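Local coordinates for protein carboxylesterase (Ferroplasma acidiphilum, PDB 3WJ2) that hydrolyses carboxylic esters as a carboxylesterase of the alpha/beta-hydrolase fold, from an acid-loving archaeon, and may also accept triacylglycerols or sterol esters, at residues Pro29-Asp37 / Phe87-Tyr95; Tyr98-Val108 / Arg294-Pro305. One frame throughout, in Å; residues are numbered along the deposited sequence.

Contact 1 (Pro29-Asp37 / Phe87-Tyr95); sequences PAMLRNFLD and FLFGNIETY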
loop_
_atom_site.group_PDB
_atom_site.type_symbol
_atom_site.label_atom_id
_atom_site.label_comp_id
_atom_site.label_asym_id
_atom_site.label_seq_id
_atom_site.Cartn_x
_atom_site.Cartn_y
_atom_site.Cartn_z
ATOM N N PRO B 29 -28.920 -18.717 10.443
ATOM C CA PRO B 29 -28.965 -18.155 9.068
ATOM C C PRO B 29 -30.327 -17.755 8.545
ATOM O O PRO B 29 -30.423 -16.704 7.888
ATOM C CB PRO B 29 -28.374 -19.262 8.189
ATOM C CG PRO B 29 -27.883 -20.302 9.147
ATOM C CD PRO B 29 -28.111 -19.943 10.547
ATOM N N ALA B 30 -31.376 -18.550 8.752
ATOM C CA ALA B 30 -32.684 -18.155 8.198
ATOM C C ALA B 30 -33.194 -16.829 8.843
ATOM O O ALA B 30 -33.809 -15.982 8.186
ATOM C CB ALA B 30 -33.723 -19.269 8.415
ATOM N N MET B 31 -32.891 -16.645 10.129
ATOM C CA MET B 31 -33.288 -15.350 10.760
ATOM C C MET B 31 -32.513 -14.185 10.228
ATOM O O MET B 31 -33.051 -13.121 9.954
ATOM C CB MET B 31 -33.007 -15.470 12.275
ATOM C CG MET B 31 -33.898 -16.483 12.895
ATOM S SD MET B 31 -35.355 -15.498 13.376
ATOM C CE MET B 31 -34.521 -14.806 14.808
ATOM N N LEU B 32 -31.204 -14.412 9.993
ATOM C CA LEU B 32 -30.378 -13.353 9.443
ATOM C C LEU B 32 -30.807 -12.970 8.031
ATOM O O LEU B 32 -30.822 -11.820 7.689
ATOM C CB LEU B 32 -28.914 -13.784 9.457
ATOM C CG LEU B 32 -27.909 -12.842 8.850
ATOM C CD1 LEU B 32 -27.778 -11.569 9.754
ATOM C CD2 LEU B 32 -26.619 -13.575 8.814
ATOM N N ARG B 33 -31.163 -13.950 7.227
ATOM C CA ARG B 33 -31.638 -13.719 5.867
ATOM C C ARG B 33 -32.882 -12.847 5.900
ATOM O O ARG B 33 -33.005 -11.900 5.177
ATOM C CB ARG B 33 -31.958 -15.070 5.227
ATOM C CG ARG B 33 -32.593 -14.993 3.785
ATOM C CD ARG B 33 -32.945 -16.340 3.247
ATOM N NE ARG B 33 -31.716 -17.128 3.101
ATOM C CZ ARG B 33 -31.501 -18.313 3.647
ATOM N NH1 ARG B 33 -32.461 -18.948 4.395
ATOM N NH2 ARG B 33 -30.316 -18.935 3.491
ATOM N N ASN B 34 -33.842 -13.232 6.752
ATOM C CA ASN B 34 -35.027 -12.419 6.905
ATOM C C ASN B 34 -34.681 -10.972 7.320
ATOM O O ASN B 34 -35.189 -10.020 6.728
ATOM C CB ASN B 34 -35.900 -13.076 7.986
ATOM C CG ASN B 34 -36.923 -12.110 8.562
ATOM O OD1 ASN B 34 -36.722 -11.430 9.619
ATOM N ND2 ASN B 34 -37.977 -11.968 7.825
ATOM N N PHE B 35 -33.815 -10.819 8.315
ATOM C CA PHE B 35 -33.445 -9.504 8.741
ATOM C C PHE B 35 -32.838 -8.694 7.618
ATOM O O PHE B 35 -33.216 -7.590 7.364
ATOM C CB PHE B 35 -32.484 -9.570 9.925
ATOM C CG PHE B 35 -32.003 -8.216 10.364
ATOM C CD1 PHE B 35 -32.892 -7.307 11.015
ATOM C CD2 PHE B 35 -30.676 -7.832 10.168
ATOM C CE1 PHE B 35 -32.450 -6.073 11.417
ATOM C CE2 PHE B 35 -30.224 -6.561 10.574
ATOM C CZ PHE B 35 -31.105 -5.695 11.217
ATOM N N LEU B 36 -31.864 -9.274 6.926
ATOM C CA LEU B 36 -31.171 -8.475 5.967
ATOM C C LEU B 36 -32.036 -8.227 4.713
ATOM O O LEU B 36 -32.004 -7.081 4.164
ATOM C CB LEU B 36 -29.831 -9.161 5.620
ATOM C CG LEU B 36 -28.827 -9.270 6.784
ATOM C CD1 LEU B 36 -27.625 -10.192 6.283
ATOM C CD2 LEU B 36 -28.323 -7.864 7.151
ATOM N N ASP B 37 -32.844 -9.213 4.280
ATOM C CA ASP B 37 -33.605 -8.975 3.058
ATOM C C ASP B 37 -34.754 -7.974 3.348
ATOM O O ASP B 37 -35.006 -7.102 2.539
ATOM C CB ASP B 37 -34.230 -10.236 2.478
ATOM C CG ASP B 37 -33.184 -11.233 1.881
ATOM O OD1 ASP B 37 -32.054 -10.761 1.683
ATOM O OD2 ASP B 37 -33.613 -12.420 1.702
ATOM N N PHE B 87 -23.789 -15.670 -0.368
ATOM C CA PHE B 87 -24.305 -17.024 -0.645
ATOM C C PHE B 87 -25.500 -17.362 0.239
ATOM O O PHE B 87 -26.097 -18.470 0.111
ATOM C CB PHE B 87 -23.244 -18.169 -0.684
ATOM C CG PHE B 87 -22.104 -17.883 -1.589
ATOM C CD1 PHE B 87 -22.212 -18.113 -2.944
ATOM C CD2 PHE B 87 -20.896 -17.438 -1.020
ATOM C CE1 PHE B 87 -21.008 -17.842 -3.747
ATOM C CE2 PHE B 87 -19.751 -17.195 -1.768
ATOM C CZ PHE B 87 -19.870 -17.360 -3.166
ATOM N N LEU B 88 -25.858 -16.377 1.094
ATOM C CA LEU B 88 -26.812 -16.693 2.187
ATOM C C LEU B 88 -28.085 -15.896 2.016
ATOM O O LEU B 88 -29.164 -16.439 2.352
ATOM C CB LEU B 88 -26.154 -16.446 3.563
ATOM C CG LEU B 88 -26.914 -16.953 4.802
ATOM C CD1 LEU B 88 -25.861 -17.303 5.826
ATOM C CD2 LEU B 88 -27.695 -15.697 5.166
ATOM N N PHE B 89 -27.960 -14.656 1.596
ATOM C CA PHE B 89 -29.122 -13.767 1.469
ATOM C C PHE B 89 -29.203 -13.107 0.123
ATOM O O PHE B 89 -28.416 -13.358 -0.814
ATOM C CB PHE B 89 -29.199 -12.776 2.702
ATOM C CG PHE B 89 -28.132 -11.719 2.701
ATOM C CD1 PHE B 89 -28.414 -10.424 2.254
ATOM C CD2 PHE B 89 -26.881 -11.983 3.187
ATOM C CE1 PHE B 89 -27.437 -9.375 2.263
ATOM C CE2 PHE B 89 -25.892 -11.012 3.186
ATOM C CZ PHE B 89 -26.125 -9.722 2.705
ATOM N N GLY B 90 -30.121 -12.166 -0.027
ATOM C CA GLY B 90 -30.451 -11.478 -1.261
ATOM C C GLY B 90 -31.429 -12.309 -2.114
ATOM O O GLY B 90 -31.474 -13.523 -1.989
ATOM N N ASN B 91 -32.147 -11.624 -2.997
ATOM C CA ASN B 91 -33.105 -12.258 -3.910
ATOM C C ASN B 91 -33.518 -11.247 -4.970
ATOM O O ASN B 91 -33.008 -10.117 -5.075
ATOM C CB ASN B 91 -34.313 -12.857 -3.111
ATOM C CG ASN B 91 -35.068 -11.809 -2.354
ATOM O OD1 ASN B 91 -35.351 -10.718 -2.850
ATOM N ND2 ASN B 91 -35.383 -12.139 -1.106
ATOM N N ILE B 92 -34.368 -11.700 -5.893
ATOM C CA ILE B 92 -34.769 -10.873 -6.950
ATOM C C ILE B 92 -35.400 -9.555 -6.448
ATOM O O ILE B 92 -35.155 -8.509 -6.994
ATOM C CB ILE B 92 -35.736 -11.661 -7.879
ATOM C CG1 ILE B 92 -34.928 -12.543 -8.810
ATOM C CG2 ILE B 92 -36.492 -10.688 -8.738
ATOM C CD1 ILE B 92 -35.732 -13.642 -9.536
ATOM N N GLU B 93 -36.238 -9.651 -5.426
ATOM C CA GLU B 93 -36.883 -8.455 -4.948
ATOM C C GLU B 93 -35.907 -7.507 -4.316
ATOM O O GLU B 93 -36.036 -6.303 -4.628
ATOM C CB GLU B 93 -38.030 -8.741 -3.932
ATOM C CG GLU B 93 -39.170 -9.637 -4.547
ATOM C CD GLU B 93 -39.816 -9.119 -5.835
ATOM O OE1 GLU B 93 -39.765 -7.922 -6.169
ATOM O OE2 GLU B 93 -40.330 -9.987 -6.585
ATOM N N THR B 94 -34.896 -8.011 -3.566
ATOM C CA THR B 94 -34.033 -7.021 -2.916
ATOM C C THR B 94 -33.094 -6.349 -3.966
ATOM O O THR B 94 -32.572 -5.242 -3.742
ATOM C CB THR B 94 -33.226 -7.551 -1.787
ATOM O OG1 THR B 94 -32.268 -8.541 -2.269
ATOM C CG2 THR B 94 -34.062 -8.287 -0.755
ATOM N N TYR B 95 -32.851 -7.078 -5.081
ATOM C CA TYR B 95 -32.049 -6.537 -6.148
ATOM C C TYR B 95 -32.847 -5.808 -7.190
ATOM O O TYR B 95 -32.254 -5.373 -8.137
ATOM C CB TYR B 95 -31.168 -7.737 -6.829
ATOM C CG TYR B 95 -29.860 -7.846 -6.010
ATOM C CD1 TYR B 95 -29.869 -8.325 -4.721
ATOM C CD2 TYR B 95 -28.629 -7.448 -6.621
ATOM C CE1 TYR B 95 -28.616 -8.390 -3.929
ATOM C CE2 TYR B 95 -27.476 -7.550 -5.855
ATOM C CZ TYR B 95 -27.473 -7.956 -4.567
ATOM O OH TYR B 95 -26.314 -8.003 -3.840
HETATM O O HOH W 1 -32.587 -14.398 0.415
#
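L36 of helix 29-37 lays its CD1 methyl over the middle of the F89 ring, 3.6 Å from the ring centroid and 12° off the normal, a CH-pi contact. F89 CG sits between its own backbone N and carbonyl carbon (chi1 71°), which places the ring beneath L36 CD1, with D37 OD1 at its edge. Nearer the start of the helix, the L88 side chain packs against P29 and L32, its CD1 4.0 Å from P29 CB and its CD2 facing L32 CD2 more loosely; Y212 of helix 207-217 also packs on all three residues. At the far end, T94 CG2 is a small knob against D37 CB, 3.8 Å away.

Polar groups flank this apolar relief. The R33 chain, bent at chi3 (-63°), brings NE (2.7 Å) and NH2 (3.0 Å) side-on to L88 O, which lies near the guanidinium plane. D37 OD1 accepts a hydrogen bond from G90 N at 2.9 Å on its syn side, and a water donates to both D37 OD2 and G90 O. Two charged side chains of the helix thus bind backbone polar groups of the loop, R33 a carbonyl and D37 an N-H; E120 is a second, salt-bridging partner of R33, and the water completes the D37 carboxylate's link to G90.

Contact 2 (Tyr98-Val108 / Arg294-Pro305); sequences YCRFLAKESGV and RNIVKMVARIIP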
loop_
_atom_site.group_PDB
_atom_site.type_symbol
_atom_site.label_atom_id
_atom_site.label_comp_id
_atom_site.label_asym_id
_atom_site.label_seq_id
_atom_site.Cartn_x
_atom_site.Cartn_y
_atom_site.Cartn_z
ATOM N N TYR B 98 -31.751 -2.227 -8.244
ATOM C CA TYR B 98 -30.431 -2.223 -8.865
ATOM C C TYR B 98 -30.449 -2.829 -10.291
ATOM O O TYR B 98 -29.894 -2.287 -11.237
ATOM C CB TYR B 98 -29.508 -2.997 -7.953
ATOM C CG TYR B 98 -28.112 -3.280 -8.556
ATOM C CD1 TYR B 98 -27.105 -2.324 -8.484
ATOM C CD2 TYR B 98 -27.885 -4.580 -8.922
ATOM C CE1 TYR B 98 -25.821 -2.658 -9.073
ATOM C CE2 TYR B 98 -26.667 -4.913 -9.440
ATOM C CZ TYR B 98 -25.699 -3.985 -9.427
ATOM O OH TYR B 98 -24.404 -4.271 -9.873
ATOM N N CYS B 99 -31.146 -3.968 -10.475
ATOM C CA CYS B 99 -31.248 -4.556 -11.779
ATOM C C CYS B 99 -31.950 -3.689 -12.814
ATOM O O CYS B 99 -31.569 -3.602 -13.934
ATOM C CB CYS B 99 -31.874 -5.934 -11.688
ATOM S SG CYS B 99 -30.634 -7.145 -11.020
ATOM N N ARG B 100 -33.029 -3.029 -12.341
ATOM C CA ARG B 100 -33.619 -1.980 -13.175
ATOM C C ARG B 100 -32.629 -0.898 -13.642
ATOM O O ARG B 100 -32.599 -0.581 -14.812
ATOM C CB ARG B 100 -34.775 -1.313 -12.406
ATOM C CG ARG B 100 -36.049 -2.238 -12.306
ATOM C CD ARG B 100 -36.889 -1.543 -11.275
ATOM N NE ARG B 100 -38.207 -2.179 -11.151
ATOM C CZ ARG B 100 -39.306 -1.805 -11.821
ATOM N NH1 ARG B 100 -39.325 -0.792 -12.706
ATOM N NH2 ARG B 100 -40.434 -2.504 -11.606
ATOM N N PHE B 101 -31.796 -0.408 -12.715
ATOM C CA PHE B 101 -30.796 0.552 -13.075
ATOM C C PHE B 101 -29.767 0.014 -14.044
ATOM O O PHE B 101 -29.432 0.677 -14.999
ATOM C CB PHE B 101 -30.138 1.040 -11.764
ATOM C CG PHE B 101 -29.103 2.138 -11.981
ATOM C CD1 PHE B 101 -29.525 3.439 -12.326
ATOM C CD2 PHE B 101 -27.742 1.901 -11.861
ATOM C CE1 PHE B 101 -28.624 4.467 -12.484
ATOM C CE2 PHE B 101 -26.820 2.941 -12.069
ATOM C CZ PHE B 101 -27.272 4.228 -12.369
ATOM N N LEU B 102 -29.305 -1.221 -13.817
ATOM C CA LEU B 102 -28.454 -1.773 -14.856
ATOM C C LEU B 102 -29.108 -1.895 -16.185
ATOM O O LEU B 102 -28.444 -1.725 -17.169
ATOM C CB LEU B 102 -28.011 -3.186 -14.470
ATOM C CG LEU B 102 -27.135 -3.321 -13.234
ATOM C CD1 LEU B 102 -26.763 -4.887 -13.015
ATOM C CD2 LEU B 102 -25.851 -2.532 -13.322
ATOM N N ALA B 103 -30.380 -2.309 -16.248
ATOM C CA ALA B 103 -31.048 -2.354 -17.515
ATOM C C ALA B 103 -31.197 -0.997 -18.220
ATOM O O ALA B 103 -30.946 -0.924 -19.401
ATOM C CB ALA B 103 -32.423 -3.039 -17.289
ATOM N N LYS B 104 -31.506 0.024 -17.412
ATOM C CA LYS B 104 -31.720 1.362 -17.966
ATOM C C LYS B 104 -30.379 1.897 -18.528
ATOM O O LYS B 104 -30.289 2.375 -19.663
ATOM C CB LYS B 104 -32.312 2.263 -16.942
ATOM C CG LYS B 104 -32.636 3.675 -17.511
ATOM C CD LYS B 104 -34.130 4.152 -17.250
ATOM C CE LYS B 104 -35.065 4.148 -18.489
ATOM N NZ LYS B 104 -36.497 4.348 -18.132
ATOM N N GLU B 105 -29.297 1.711 -17.755
ATOM C CA GLU B 105 -28.028 2.254 -18.186
ATOM C C GLU B 105 -27.273 1.477 -19.283
ATOM O O GLU B 105 -26.527 2.054 -20.085
ATOM C CB GLU B 105 -27.114 2.388 -16.953
ATOM C CG GLU B 105 -27.654 3.372 -15.888
ATOM C CD GLU B 105 -27.764 4.805 -16.391
ATOM O OE1 GLU B 105 -27.057 5.174 -17.347
ATOM O OE2 GLU B 105 -28.697 5.527 -15.901
ATOM N N SER B 106 -27.455 0.128 -19.345
ATOM C CA SER B 106 -26.810 -0.655 -20.333
ATOM C C SER B 106 -27.583 -0.729 -21.643
ATOM O O SER B 106 -26.996 -0.943 -22.652
ATOM C CB SER B 106 -26.562 -2.129 -19.864
ATOM O OG SER B 106 -27.831 -2.792 -19.620
ATOM N N GLY B 107 -28.918 -0.642 -21.535
ATOM C CA GLY B 107 -29.658 -0.868 -22.797
ATOM C C GLY B 107 -29.740 -2.285 -23.267
ATOM O O GLY B 107 -30.115 -2.525 -24.400
ATOM N N VAL B 108 -29.367 -3.242 -22.434
ATOM C CA VAL B 108 -29.432 -4.671 -22.844
ATOM C C VAL B 108 -30.368 -5.397 -21.923
ATOM O O VAL B 108 -30.776 -4.840 -20.876
ATOM C CB VAL B 108 -28.064 -5.390 -22.962
ATOM C CG1 VAL B 108 -27.046 -4.606 -23.871
ATOM C CG2 VAL B 108 -27.455 -5.671 -21.578
ATOM N N ARG B 294 -22.782 5.311 -7.895
ATOM C CA ARG B 294 -23.639 5.395 -9.076
ATOM C C ARG B 294 -22.880 5.614 -10.375
ATOM O O ARG B 294 -23.197 4.986 -11.405
ATOM C CB ARG B 294 -24.656 6.574 -8.845
ATOM C CG ARG B 294 -25.738 6.596 -9.889
ATOM C CD ARG B 294 -26.641 7.832 -9.423
ATOM N NE ARG B 294 -27.876 7.689 -10.202
ATOM C CZ ARG B 294 -29.009 7.121 -9.746
ATOM N NH1 ARG B 294 -29.161 6.703 -8.485
ATOM N NH2 ARG B 294 -30.042 7.043 -10.561
ATOM N N ASN B 295 -21.917 6.537 -10.415
ATOM C CA ASN B 295 -21.152 6.817 -11.616
ATOM C C ASN B 295 -20.277 5.565 -11.994
ATOM O O ASN B 295 -20.148 5.319 -13.191
ATOM C CB ASN B 295 -20.273 7.995 -11.411
ATOM C CG ASN B 295 -21.041 9.267 -11.542
ATOM O OD1 ASN B 295 -20.884 10.178 -10.687
ATOM N ND2 ASN B 295 -21.862 9.352 -12.535
ATOM N N ILE B 296 -19.730 4.863 -11.035
ATOM C CA ILE B 296 -18.926 3.608 -11.377
ATOM C C ILE B 296 -19.833 2.595 -12.002
ATOM O O ILE B 296 -19.457 1.973 -13.040
ATOM C CB ILE B 296 -18.170 3.108 -10.126
ATOM C CG1 ILE B 296 -17.063 4.086 -9.839
ATOM C CG2 ILE B 296 -17.660 1.613 -10.279
ATOM C CD1 ILE B 296 -16.503 3.868 -8.400
ATOM N N VAL B 297 -21.027 2.380 -11.418
ATOM C CA VAL B 297 -21.948 1.431 -12.026
ATOM C C VAL B 297 -22.363 1.906 -13.432
ATOM O O VAL B 297 -22.441 1.112 -14.359
ATOM C CB VAL B 297 -23.206 1.242 -11.123
ATOM C CG1 VAL B 297 -24.251 0.326 -11.897
ATOM C CG2 VAL B 297 -22.845 0.668 -9.793
ATOM N N LYS B 298 -22.707 3.206 -13.623
ATOM C CA LYS B 298 -23.022 3.723 -14.964
ATOM C C LYS B 298 -21.892 3.507 -15.997
ATOM O O LYS B 298 -22.111 3.133 -17.155
ATOM C CB LYS B 298 -23.276 5.252 -14.880
ATOM C CG LYS B 298 -24.588 5.570 -14.359
ATOM C CD LYS B 298 -24.746 7.151 -14.120
ATOM C CE LYS B 298 -24.613 7.924 -15.298
ATOM N NZ LYS B 298 -25.202 9.246 -14.837
ATOM N N MET B 299 -20.620 3.709 -15.532
ATOM C CA MET B 299 -19.408 3.550 -16.366
ATOM C C MET B 299 -19.439 2.084 -16.902
ATOM O O MET B 299 -19.257 1.864 -18.099
ATOM C CB MET B 299 -18.120 3.790 -15.530
ATOM C CG MET B 299 -17.804 5.195 -15.518
ATOM S SD MET B 299 -16.318 5.166 -14.301
ATOM C CE MET B 299 -16.052 6.613 -15.101
ATOM N N VAL B 300 -19.575 1.148 -16.032
ATOM C CA VAL B 300 -19.542 -0.273 -16.408
ATOM C C VAL B 300 -20.722 -0.600 -17.300
ATOM O O VAL B 300 -20.569 -1.196 -18.373
ATOM C CB VAL B 300 -19.504 -1.139 -15.155
ATOM C CG1 VAL B 300 -19.657 -2.591 -15.562
ATOM C CG2 VAL B 300 -18.124 -0.928 -14.428
ATOM N N ALA B 301 -21.926 -0.191 -16.844
ATOM C CA ALA B 301 -23.104 -0.591 -17.577
ATOM C C ALA B 301 -23.076 -0.059 -18.989
ATOM O O ALA B 301 -23.586 -0.752 -19.858
ATOM C CB ALA B 301 -24.373 -0.029 -16.783
ATOM N N ARG B 302 -22.536 1.162 -19.205
ATOM C CA ARG B 302 -22.478 1.736 -20.495
ATOM C C ARG B 302 -21.469 1.181 -21.460
ATOM O O ARG B 302 -21.610 1.440 -22.667
ATOM C CB ARG B 302 -22.444 3.295 -20.402
ATOM C CG ARG B 302 -23.675 3.839 -19.760
ATOM C CD ARG B 302 -23.537 5.402 -19.616
ATOM N NE ARG B 302 -24.766 5.876 -18.937
ATOM C CZ ARG B 302 -25.039 7.168 -18.797
ATOM N NH1 ARG B 302 -24.157 8.070 -19.226
ATOM N NH2 ARG B 302 -26.174 7.567 -18.237
ATOM N N ILE B 303 -20.521 0.358 -20.976
ATOM C CA ILE B 303 -19.579 -0.304 -21.905
ATOM C C ILE B 303 -20.017 -1.761 -22.107
ATOM O O ILE B 303 -19.546 -2.338 -23.042
ATOM C CB ILE B 303 -18.091 -0.193 -21.534
ATOM C CG1 ILE B 303 -17.696 -0.826 -20.150
ATOM C CG2 ILE B 303 -17.744 1.348 -21.533
ATOM C CD1 ILE B 303 -16.158 -1.092 -20.102
ATOM N N ILE B 304 -20.884 -2.303 -21.246
ATOM C CA ILE B 304 -21.364 -3.691 -21.459
ATOM C C ILE B 304 -21.880 -3.996 -22.912
ATOM O O ILE B 304 -21.472 -5.036 -23.476
ATOM C CB ILE B 304 -22.389 -4.073 -20.434
ATOM C CG1 ILE B 304 -21.739 -4.350 -19.063
ATOM C CG2 ILE B 304 -23.224 -5.317 -20.905
ATOM C CD1 ILE B 304 -22.757 -4.536 -17.927
ATOM N N PRO B 305 -22.672 -3.096 -23.507
ATOM C CA PRO B 305 -23.207 -3.418 -24.814
ATOM C C PRO B 305 -22.131 -3.652 -25.855
ATOM O O PRO B 305 -22.395 -4.470 -26.785
ATOM C CB PRO B 305 -24.168 -2.223 -25.135
ATOM C CG PRO B 305 -23.852 -1.200 -24.200
ATOM C CD PRO B 305 -23.209 -1.818 -22.979
#
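Helices 98-106 and 294-303 pack at a crossing angle of -53°, their axes 8.1 Å apart at closest approach. The backbones come nearest at S106 and A301, where S106 CA makes a CA-H...O contact with A301 O at 3.3 Å and the small A301 methyl meets E105 CB.

F101, with CG anti to the backbone N (chi1 -176°), reaches between R294, V297 and K298. V297 CG1 touches the ring edge in its plane, 3.7 Å from F101 CE2, and also meets L102 CD2 at 3.6 Å. F101 CE1 lies over one face of the R294 guanidinium, the two planes 61° apart, while F287 stacks on F101. E105 bends at chi2 and offers OE1 alone to R302 in a salt bridge, gripped side-on by NE (2.9 Å) and NH2 (2.7 Å); carboxylate and guanidinium are nearly coplanar. R302 NH2 and K298 NZ each also form a salt bridge with D306 of the second subunit, linking this charged cluster to the subunit interface. At the C-terminal end of helix 98-106, S106 OG donates to L102 O and accepts a hydrogen bond from V108 N in an ST turn, and V108 CG1 rests on P305 CB.

With V108 and I304 both on I79 of strand 78-82, and V300 on strands 180-183 and 243-248, the two helices form part of a helical layer packed on the central sheet, as in the alpha/beta-hydrolase fold.

In the fold
The two contacts follow one another along the chain: contact 1 closes at Y95, and contact 2 opens at Y98 on helix 96-106, into which the loop 87-95 leads. Their centres lie 24 Å apart, each about 14 Å from the centre of the chain, and they touch nowhere else. Contact 1 ties helix 29-43, near the N-terminus, to the loop after strand 78-82, whereas contact 2 joins helix 96-106 to the C-terminal helix 291-303 beside the sheet. The chain from 87 to 108 thus meets a helix near the N-terminus in contact 1 and the last helix in contact 2. Contact 1 meets no other subunit, but contact 2 borders one. F89 and Y98 both lie near the probable nucleophile elbow without touching it.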